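Local coordinates for metallo-beta-lactamase domain-containing protein 1 (Thermotoga maritima, PDB 1ZTC) that probably acts as a metal-dependent endoribonuclease of the metallo-beta-lactamase superfamily, holding two nickel ions in this crystal and hydrolysing RNA phosphodiester bonds, at residues 50-54 against 84-90; 74-79 against 93-99; 182-186 against 215-219. All blocks are in the same frame, centred on the assembly; numbering follows the deposited sequence. Where two conformers were deposited one is given.

Interaction 1: 50-54 against 84-90. With NI (nickel (II) ion), chain E.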
loop_
_atom_site.group_PDB
_atom_site.type_symbol
_atom_site.label_atom_id
_atom_site.label_comp_id
_atom_site.label_asym_id
_atom_site.label_seq_id
_atom_site.Cartn_x
_atom_site.Cartn_y
_atom_site.Cartn_z
ATOM N N ASP A 50 -6.260 21.226 0.578
ATOM C CA ASP A 50 -5.323 20.096 0.509
ATOM C C ASP A 50 -5.578 19.261 -0.748
ATOM O O ASP A 50 -6.313 18.282 -0.690
ATOM C CB ASP A 50 -5.365 19.243 1.781
ATOM C CG ASP A 50 -4.649 19.905 2.954
ATOM O OD1 ASP A 50 -4.098 21.013 2.755
ATOM O OD2 ASP A 50 -4.617 19.320 4.058
ATOM N N PRO A 51 -4.965 19.661 -1.885
ATOM C CA PRO A 51 -5.179 18.979 -3.168
ATOM C C PRO A 51 -4.685 17.534 -3.247
ATOM O O PRO A 51 -5.083 16.792 -4.158
ATOM C CB PRO A 51 -4.452 19.887 -4.183
ATOM C CG PRO A 51 -3.404 20.577 -3.372
ATOM C CD PRO A 51 -4.069 20.823 -2.036
ATOM N N GLY A 52 -3.821 17.148 -2.301
ATOM C CA GLY A 52 -3.441 15.791 -2.151
ATOM C C GLY A 52 -2.196 15.356 -2.904
ATOM O O GLY A 52 -1.377 16.158 -3.356
ATOM N N ASN A 53 -2.072 14.047 -3.031
ATOM C CA ASN A 53 -0.878 13.427 -3.537
ATOM C C ASN A 53 -1.152 12.703 -4.855
ATOM O O ASN A 53 -2.281 12.384 -5.185
ATOM C CB ASN A 53 -0.354 12.449 -2.486
ATOM C CG ASN A 53 1.073 12.005 -2.757
ATOM O OD1 ASN A 53 1.880 12.792 -3.245
ATOM N ND2 ASN A 53 1.339 10.695 -2.569
ATOM N N LEU A 54 -0.080 12.459 -5.592
ATOM C CA LEU A 54 -0.106 11.857 -6.887
ATOM C C LEU A 54 -0.886 10.545 -6.931
ATOM O O LEU A 54 -1.561 10.231 -7.917
ATOM C CB LEU A 54 1.348 11.614 -7.320
ATOM C CG LEU A 54 1.565 10.997 -8.700
ATOM C CD1 LEU A 54 0.965 11.886 -9.766
ATOM C CD2 LEU A 54 3.066 10.781 -8.953
ATOM N N LEU A 84 4.266 17.181 1.404
ATOM C CA LEU A 84 4.057 16.748 0.032
ATOM C C LEU A 84 2.759 15.968 -0.213
ATOM O O LEU A 84 2.126 16.102 -1.256
ATOM C CB LEU A 84 5.241 15.861 -0.376
ATOM C CG LEU A 84 5.570 15.826 -1.857
ATOM C CD1 LEU A 84 5.812 17.217 -2.421
ATOM C CD2 LEU A 84 6.803 14.906 -2.022
ATOM N N ASP A 85 2.389 15.128 0.749
ATOM C CA ASP A 85 1.174 14.292 0.627
ATOM C C ASP A 85 -0.136 15.119 0.666
ATOM O O ASP A 85 -1.217 14.640 0.270
ATOM C CB ASP A 85 1.181 13.180 1.692
ATOM C CG ASP A 85 1.239 13.720 3.120
ATOM O OD1 ASP A 85 2.078 14.611 3.429
ATOM O OD2 ASP A 85 0.411 13.274 3.923
ATOM N N HIS A 86 -0.010 16.381 1.066
ATOM C CA HIS A 86 -1.108 17.359 1.051
ATOM C C HIS A 86 -1.078 18.341 -0.145
ATOM O O HIS A 86 -2.123 18.834 -0.593
ATOM C CB HIS A 86 -1.039 18.167 2.368
ATOM C CG HIS A 86 -1.390 17.362 3.573
ATOM N ND1 HIS A 86 -2.554 17.564 4.280
ATOM C CD2 HIS A 86 -0.757 16.320 4.169
ATOM C CE1 HIS A 86 -2.616 16.692 5.273
ATOM N NE2 HIS A 86 -1.553 15.914 5.211
ATOM N N ILE A 87 0.115 18.668 -0.626
ATOM C CA ILE A 87 0.283 19.751 -1.576
ATOM C C ILE A 87 0.647 19.347 -3.006
ATOM O O ILE A 87 0.592 20.187 -3.909
ATOM C CB ILE A 87 1.356 20.750 -1.096
ATOM C CG1 ILE A 87 2.761 20.094 -1.106
ATOM C CG2 ILE A 87 0.997 21.290 0.271
ATOM C CD1 ILE A 87 3.871 20.997 -0.761
ATOM N N PHE A 88 1.101 18.124 -3.213
ATOM C CA PHE A 88 1.696 17.769 -4.508
ATOM C C PHE A 88 0.800 18.134 -5.702
ATOM O O PHE A 88 1.270 18.717 -6.709
ATOM C CB PHE A 88 2.001 16.275 -4.604
ATOM C CG PHE A 88 2.543 15.895 -5.937
ATOM C CD1 PHE A 88 3.887 16.017 -6.199
ATOM C CD2 PHE A 88 1.693 15.499 -6.965
ATOM C CE1 PHE A 88 4.401 15.756 -7.465
ATOM C CE2 PHE A 88 2.201 15.231 -8.236
ATOM C CZ PHE A 88 3.557 15.345 -8.469
ATOM N N ASN A 89 -0.476 17.796 -5.585
ATOM C CA ASN A 89 -1.436 17.984 -6.689
ATOM C C ASN A 89 -1.711 19.447 -7.007
ATOM O O ASN A 89 -2.375 19.747 -7.999
ATOM C CB ASN A 89 -2.769 17.224 -6.433
ATOM C CG ASN A 89 -2.615 15.729 -6.482
ATOM O OD1 ASN A 89 -1.685 15.227 -7.084
ATOM N ND2 ASN A 89 -3.569 14.995 -5.884
ATOM N N SER A 90 -1.193 20.356 -6.176
ATOM C CA SER A 90 -1.247 21.809 -6.456
ATOM C C SER A 90 -0.676 22.148 -7.839
ATOM O O SER A 90 -1.079 23.122 -8.456
ATOM C CB SER A 90 -0.493 22.565 -5.370
ATOM O OG SER A 90 0.913 22.291 -5.381
HETATM NI NI NI E . -0.501 14.345 6.424
HETATM O O HOH W 1 1.394 12.692 7.036
HETATM O O HOH W 2 1.787 15.248 6.025
#

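Interaction 2: 74-79 against 93-99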
loop_
_atom_site.group_PDB
_atom_site.type_symbol
_atom_site.label_atom_id
_atom_site.label_comp_id
_atom_site.label_asym_id
_atom_site.label_seq_id
_atom_site.Cartn_x
_atom_site.Cartn_y
_atom_site.Cartn_z
ATOM N N ILE A 74 -10.384 25.469 -11.095
ATOM C CA ILE A 74 -10.126 25.693 -9.683
ATOM C C ILE A 74 -9.532 27.089 -9.504
ATOM O O ILE A 74 -8.510 27.396 -10.090
ATOM C CB ILE A 74 -9.160 24.625 -9.129
ATOM C CG1 ILE A 74 -9.773 23.216 -9.300
ATOM C CG2 ILE A 74 -8.792 24.922 -7.688
ATOM C CD1 ILE A 74 -11.190 23.043 -8.755
ATOM N N THR A 75 -10.188 27.888 -8.663
ATOM C CA THR A 75 -9.863 29.287 -8.414
ATOM C C THR A 75 -9.024 29.502 -7.147
ATOM O O THR A 75 -8.303 30.469 -7.051
ATOM C CB THR A 75 -11.178 30.111 -8.267
ATOM O OG1 THR A 75 -11.980 29.569 -7.194
ATOM C CG2 THR A 75 -11.971 30.061 -9.565
ATOM N N ASP A 76 -9.162 28.622 -6.161
ATOM C CA ASP A 76 -8.520 28.821 -4.865
ATOM C C ASP A 76 -8.082 27.488 -4.293
ATOM O O ASP A 76 -8.834 26.508 -4.336
ATOM C CB ASP A 76 -9.471 29.498 -3.866
ATOM C CG ASP A 76 -10.018 30.831 -4.368
ATOM O OD1 ASP A 76 -9.400 31.882 -4.084
ATOM O OD2 ASP A 76 -11.055 30.831 -5.055
ATOM N N VAL A 77 -6.871 27.458 -3.743
ATOM C CA VAL A 77 -6.351 26.254 -3.104
ATOM C C VAL A 77 -5.707 26.635 -1.787
ATOM O O VAL A 77 -4.814 27.494 -1.756
ATOM C CB VAL A 77 -5.314 25.516 -3.994
ATOM C CG1 VAL A 77 -4.716 24.314 -3.261
ATOM C CG2 VAL A 77 -5.970 25.070 -5.283
ATOM N N LEU A 78 -6.192 26.029 -0.707
ATOM C CA LEU A 78 -5.662 26.284 0.630
ATOM C C LEU A 78 -4.944 25.043 1.164
ATOM O O LEU A 78 -5.350 23.902 0.894
ATOM C CB LEU A 78 -6.778 26.710 1.582
ATOM C CG LEU A 78 -7.580 27.941 1.151
ATOM C CD1 LEU A 78 -8.742 27.568 0.253
ATOM C CD2 LEU A 78 -8.104 28.667 2.360
ATOM N N PHE A 79 -3.874 25.285 1.912
ATOM C CA PHE A 79 -3.085 24.221 2.505
ATOM C C PHE A 79 -3.147 24.254 4.018
ATOM O O PHE A 79 -2.866 25.274 4.639
ATOM C CB PHE A 79 -1.606 24.336 2.116
ATOM C CG PHE A 79 -1.345 24.402 0.632
ATOM C CD1 PHE A 79 -1.808 23.401 -0.218
ATOM C CD2 PHE A 79 -0.569 25.428 0.101
ATOM C CE1 PHE A 79 -1.549 23.442 -1.580
ATOM C CE2 PHE A 79 -0.312 25.480 -1.252
ATOM C CZ PHE A 79 -0.797 24.467 -2.102
ATOM N N PHE A 93 -3.210 22.960 -10.764
ATOM C CA PHE A 93 -4.133 24.096 -10.770
ATOM C C PHE A 93 -3.394 25.393 -11.136
ATOM O O PHE A 93 -2.920 26.127 -10.282
ATOM C CB PHE A 93 -4.867 24.176 -9.441
ATOM C CG PHE A 93 -5.449 22.860 -9.017
ATOM C CD1 PHE A 93 -6.451 22.270 -9.764
ATOM C CD2 PHE A 93 -4.944 22.179 -7.932
ATOM C CE1 PHE A 93 -6.947 21.018 -9.420
ATOM C CE2 PHE A 93 -5.440 20.943 -7.576
ATOM C CZ PHE A 93 -6.457 20.367 -8.319
ATOM N N GLU A 94 -3.346 25.667 -12.429
ATOM C CA GLU A 94 -2.557 26.771 -12.972
ATOM C C GLU A 94 -3.223 28.124 -12.784
ATOM O O GLU A 94 -2.570 29.162 -12.938
ATOM C CB GLU A 94 -2.361 26.634 -14.501
ATOM C CG GLU A 94 -2.188 25.217 -15.097
ATOM C CD GLU A 94 -0.746 24.780 -15.276
ATOM O OE1 GLU A 94 0.158 25.646 -15.334
ATOM O OE2 GLU A 94 -0.527 23.550 -15.374
ATOM N N ASN A 95 -4.527 28.114 -12.527
ATOM C CA ASN A 95 -5.319 29.354 -12.433
ATOM C C ASN A 95 -5.725 29.721 -11.005
ATOM O O ASN A 95 -6.453 30.679 -10.788
ATOM C CB ASN A 95 -6.599 29.221 -13.266
ATOM C CG ASN A 95 -6.331 29.127 -14.754
ATOM O OD1 ASN A 95 -5.383 29.723 -15.264
ATOM N ND2 ASN A 95 -7.193 28.393 -15.468
ATOM N N ALA A 96 -5.245 28.970 -10.034
ATOM C CA ALA A 96 -5.644 29.133 -8.660
ATOM C C ALA A 96 -4.769 30.126 -7.916
ATOM O O ALA A 96 -3.598 30.338 -8.240
ATOM C CB ALA A 96 -5.600 27.793 -7.954
ATOM N N THR A 97 -5.381 30.758 -6.926
ATOM C CA THR A 97 -4.649 31.460 -5.892
ATOM C C THR A 97 -4.425 30.456 -4.778
ATOM O O THR A 97 -5.348 29.724 -4.400
ATOM C CB THR A 97 -5.448 32.650 -5.388
ATOM O OG1 THR A 97 -5.755 33.482 -6.512
ATOM C CG2 THR A 97 -4.656 33.442 -4.331
ATOM N N PHE A 98 -3.198 30.434 -4.266
ATOM C CA PHE A 98 -2.797 29.538 -3.209
ATOM C C PHE A 98 -2.725 30.242 -1.882
ATOM O O PHE A 98 -2.245 31.362 -1.817
ATOM C CB PHE A 98 -1.441 28.909 -3.557
ATOM C CG PHE A 98 -1.502 28.061 -4.782
ATOM C CD1 PHE A 98 -1.983 26.765 -4.704
ATOM C CD2 PHE A 98 -1.138 28.574 -6.025
ATOM C CE1 PHE A 98 -2.091 25.969 -5.829
ATOM C CE2 PHE A 98 -1.247 27.779 -7.167
ATOM C CZ PHE A 98 -1.729 26.472 -7.058
ATOM N N TYR A 99 -3.196 29.577 -0.816
ATOM C CA TYR A 99 -3.238 30.184 0.531
ATOM C C TYR A 99 -2.497 29.287 1.487
ATOM O O TYR A 99 -2.769 28.082 1.555
ATOM C CB TYR A 99 -4.674 30.354 1.046
ATOM C CG TYR A 99 -5.594 31.164 0.166
ATOM C CD1 TYR A 99 -6.007 30.669 -1.058
ATOM C CD2 TYR A 99 -6.100 32.395 0.582
ATOM C CE1 TYR A 99 -6.859 31.365 -1.864
ATOM C CE2 TYR A 99 -6.959 33.130 -0.243
ATOM C CZ TYR A 99 -7.330 32.592 -1.469
ATOM O OH TYR A 99 -8.177 33.249 -2.322
HETATM O O HOH W 3 -6.590 26.095 -11.686
HETATM O O HOH W 4 -8.022 32.623 -8.481
#

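Interaction 3: 182-186 against 215-219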
loop_
_atom_site.group_PDB
_atom_site.type_symbol
_atom_site.label_atom_id
_atom_site.label_comp_id
_atom_site.label_asym_id
_atom_site.label_seq_id
_atom_site.Cartn_x
_atom_site.Cartn_y
_atom_site.Cartn_z
ATOM N N TYR A 182 -7.967 11.447 17.358
ATOM C CA TYR A 182 -9.052 12.188 17.961
ATOM C C TYR A 182 -9.560 11.499 19.225
ATOM O O TYR A 182 -9.819 12.136 20.231
ATOM C CB TYR A 182 -10.184 12.388 16.945
ATOM C CG TYR A 182 -11.473 12.922 17.543
ATOM C CD1 TYR A 182 -11.553 14.222 18.017
ATOM C CD2 TYR A 182 -12.609 12.119 17.630
ATOM C CE1 TYR A 182 -12.703 14.712 18.564
ATOM C CE2 TYR A 182 -13.789 12.610 18.160
ATOM C CZ TYR A 182 -13.828 13.912 18.633
ATOM O OH TYR A 182 -14.988 14.402 19.167
ATOM N N TYR A 183 -9.748 10.189 19.162
ATOM C CA TYR A 183 -10.167 9.451 20.353
ATOM C C TYR A 183 -9.143 9.583 21.486
ATOM O O TYR A 183 -9.511 9.613 22.643
ATOM C CB TYR A 183 -10.395 7.955 20.069
ATOM C CG TYR A 183 -11.440 7.625 19.015
ATOM C CD1 TYR A 183 -12.606 8.379 18.875
ATOM C CD2 TYR A 183 -11.269 6.522 18.173
ATOM C CE1 TYR A 183 -13.560 8.046 17.911
ATOM C CE2 TYR A 183 -12.215 6.189 17.207
ATOM C CZ TYR A 183 -13.349 6.953 17.087
ATOM O OH TYR A 183 -14.263 6.613 16.128
ATOM N N ASP A 184 -7.862 9.624 21.166
ATOM C CA ASP A 184 -6.849 9.810 22.224
ATOM C C ASP A 184 -7.057 11.111 22.984
ATOM O O ASP A 184 -6.979 11.135 24.202
ATOM C CB ASP A 184 -5.436 9.739 21.646
ATOM C CG ASP A 184 -5.115 8.350 21.092
ATOM O OD1 ASP A 184 -5.770 7.331 21.497
ATOM O OD2 ASP A 184 -4.208 8.288 20.261
ATOM N N ILE A 185 -7.349 12.178 22.257
ATOM C CA ILE A 185 -7.703 13.462 22.863
ATOM C C ILE A 185 -8.929 13.364 23.773
ATOM O O ILE A 185 -8.907 13.755 24.932
ATOM C CB ILE A 185 -7.925 14.508 21.766
ATOM C CG1 ILE A 185 -6.611 14.890 21.084
ATOM C CG2 ILE A 185 -8.645 15.727 22.335
ATOM C CD1 ILE A 185 -5.818 15.912 21.809
ATOM N N ILE A 186 -10.003 12.794 23.262
ATOM C CA ILE A 186 -11.195 12.575 24.077
ATOM C C ILE A 186 -10.933 11.765 25.334
ATOM O O ILE A 186 -11.538 12.039 26.373
ATOM C CB ILE A 186 -12.291 11.822 23.296
ATOM C CG1 ILE A 186 -12.968 12.770 22.329
ATOM C CG2 ILE A 186 -13.374 11.198 24.259
ATOM C CD1 ILE A 186 -13.753 12.007 21.326
ATOM N N LEU A 215 -15.717 12.119 10.712
ATOM C CA LEU A 215 -16.459 11.633 11.845
ATOM C C LEU A 215 -17.380 12.722 12.408
ATOM O O LEU A 215 -16.993 13.863 12.520
ATOM C CB LEU A 215 -15.436 11.198 12.892
ATOM C CG LEU A 215 -15.862 10.289 14.016
ATOM C CD1 LEU A 215 -16.221 8.892 13.507
ATOM C CD2 LEU A 215 -14.711 10.245 15.029
ATOM N N LYS A 216 -18.605 12.361 12.731
ATOM C CA LYS A 216 -19.454 13.206 13.570
ATOM C C LYS A 216 -18.887 13.186 14.964
ATOM O O LYS A 216 -18.753 12.124 15.546
ATOM C CB LYS A 216 -20.834 12.640 13.711
ATOM C CG LYS A 216 -21.707 12.768 12.534
ATOM C CD LYS A 216 -23.147 12.481 12.995
ATOM C CE LYS A 216 -24.025 12.033 11.836
ATOM N NZ LYS A 216 -25.293 11.374 12.304
ATOM N N PRO A 217 -18.578 14.352 15.531
ATOM C CA PRO A 217 -18.089 14.323 16.901
ATOM C C PRO A 217 -19.046 13.802 17.968
ATOM O O PRO A 217 -20.259 13.738 17.768
ATOM C CB PRO A 217 -17.724 15.786 17.190
ATOM C CG PRO A 217 -18.415 16.564 16.198
ATOM C CD PRO A 217 -18.637 15.716 14.993
ATOM N N GLU A 218 -18.400 13.390 19.061
ATOM C CA GLU A 218 -19.033 13.010 20.331
ATOM C C GLU A 218 -19.799 14.205 20.893
ATOM O O GLU A 218 -19.318 15.333 20.817
ATOM C CB GLU A 218 -17.951 12.597 21.362
ATOM C CG GLU A 218 -17.002 11.454 20.935
ATOM C CD GLU A 218 -17.725 10.132 20.619
ATOM O OE1 GLU A 218 -18.520 9.665 21.474
ATOM O OE2 GLU A 218 -17.477 9.562 19.524
ATOM N N VAL A 219 -20.968 13.955 21.462
ATOM C CA VAL A 219 -21.851 15.039 21.937
ATOM C C VAL A 219 -21.175 16.153 22.786
ATOM O O VAL A 219 -20.912 16.009 23.987
ATOM C CB VAL A 219 -23.102 14.472 22.665
ATOM C CG1 VAL A 219 -24.049 13.828 21.637
ATOM C CG2 VAL A 219 -22.700 13.473 23.770
#

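Interaction 1: 50-54 against 84-90
Residues 50-54, the loop leaving strand 45-49, lie on the short helix 84-87 with the CA atoms of Gly52 and His86 only 4.3 Å apart; in this metallo-beta-lactamase fold the helix contains Asp85 and His86, the last residues of the metal-binding HxHxDH motif that starts at His81. Two main-chain hydrogen bonds join the backbones: Gly52 N to His86 O at 2.9 Å and Asn89 N to Gly52 O, also 2.9 Å. Gly52 sits at phi/psi 92/-163, where a CB would jam against the carbonyl of Pro51 and would also lie 3.5 Å from Asn89 ND2. A CA-H...O contact, Gly52 CA to Asp85 O at 3.5 Å, tightens the fit. Asn89 then clasps the loop with its side-chain amide: ND2 donates to Pro51 O at 2.9 Å and, weakly, to Asn53 O at 3.0 Å. Leu54 CB touches Phe88 CE2 at 3.8 Å, next to Leu54 of the second subunit. At the other end lies the metal site. His86 NE2 binds nickel at 2.2 Å, as do Asp174 and His211. Asp85, a further member of the site, has OD2 2.9 Å from the nickel, while its OD1 accepts from a nickel-bound water at 2.7 Å. The imidazole is oriented from behind by a His-carboxylate hydrogen bond, His86 ND1 to Asp50 OD2, 2.7 Å long and nearly straight at 166°.

Interaction 2: 74-79 against 93-99
The shortest polar link is a side-chain one: Tyr99 OH donates to Asp76 OD1 at 2.5 Å, and the same carboxylate forms a salt bridge with Arg45 on the adjoining strand. Four main-chain hydrogen bonds follow in parallel register, Thr97 N to Thr75 O (2.9 Å), Val77 N to Thr97 O (2.8 Å), Tyr99 N to Val77 O (2.8 Å) and Phe79 N to Tyr99 O (3.0 Å). Before the strands, one water bridges Ile74 O (2.8 Å) and Asn95 N (3.0 Å). Leu78 CG meets Tyr99 CB at 3.8 Å on the face that carries Asp76. On the other face Val77 CB packs on Phe98 CD1 (3.6 Å). Val77 CG2 also touches Ala96 CB (3.8 Å), and Phe79 meets Phe98 rim to rim. Ile74 CG1 rests on Phe93 CD1 at 3.5 Å, beside Phe64 of helix 57-67. Neighbouring parallel strands joined through helix 84-87 make this a beta-alpha-beta unit, in one of the two sheets of the metallo-beta-lactamase sandwich.

Interaction 3: 182-186 against 215-219
Apolar contact carries most of this small interface, in which one face of helix 179-187 meets the C-terminal tail after strand 206-208. Leu215 touches two tyrosines with one methyl: its CD2 lies 3.8 Å from Tyr182 CD2 and equally 3.8 Å from Tyr183 CE1. Tyr182 points across the gap, so that its side chain also reaches the tail further along, with OH 3.6 Å from Pro217 CB. The same ring is also packed by Leu198 of helix 192-201, by Leu207 and by Phe209, which makes it the buried member of an otherwise open contact. One turn later on the helix, Ile186 CD1 presses on the aliphatic part of Glu218, 3.3 Å from its CG.

Polar atoms approach but do not pair across the two segments. Tyr182 OH stays 3.6 Å from Glu218 N, and Glu218 OE2 comes no nearer to Tyr183 than 4.5 Å, at CE1. The main chains keep well apart, the CA atoms of Ile186 and Glu218 being 8.7 Å from each other, so side chains are needed to span the space. The tail gets a main-chain tie elsewhere, through a backbone hydrogen bond between Leu215 and Leu207.

With only 240 Å² buried, the contact rests on van der Waals and apolar contact alone between these segments, with no directional bond to set a precise register.

In the fold
Interactions 1 and 2 are buried neighbours that share one stretch of fold. Strand 76-78, helix 84-87 and strand 97-101 follow one another in the chain, and the two contacts touch directly: Asp50 N lies 2.8 Å from Leu78 O, a probable hydrogen bond, and Ile87 CG2 packs on Phe79 CD1 at 3.5 Å. Interaction 2 is built on regular sheet bonding, whereas interaction 1 uses irregular loop-to-helix bonds, one of which, from Asp50, holds the nickel ligand His86. Interaction 3 stands apart at the surface, on the opposite side of the chain's centre, its centre about 26 Å from that of interaction 1 and 31 Å from that of interaction 2. There, side-chain contact replaces backbone bonding.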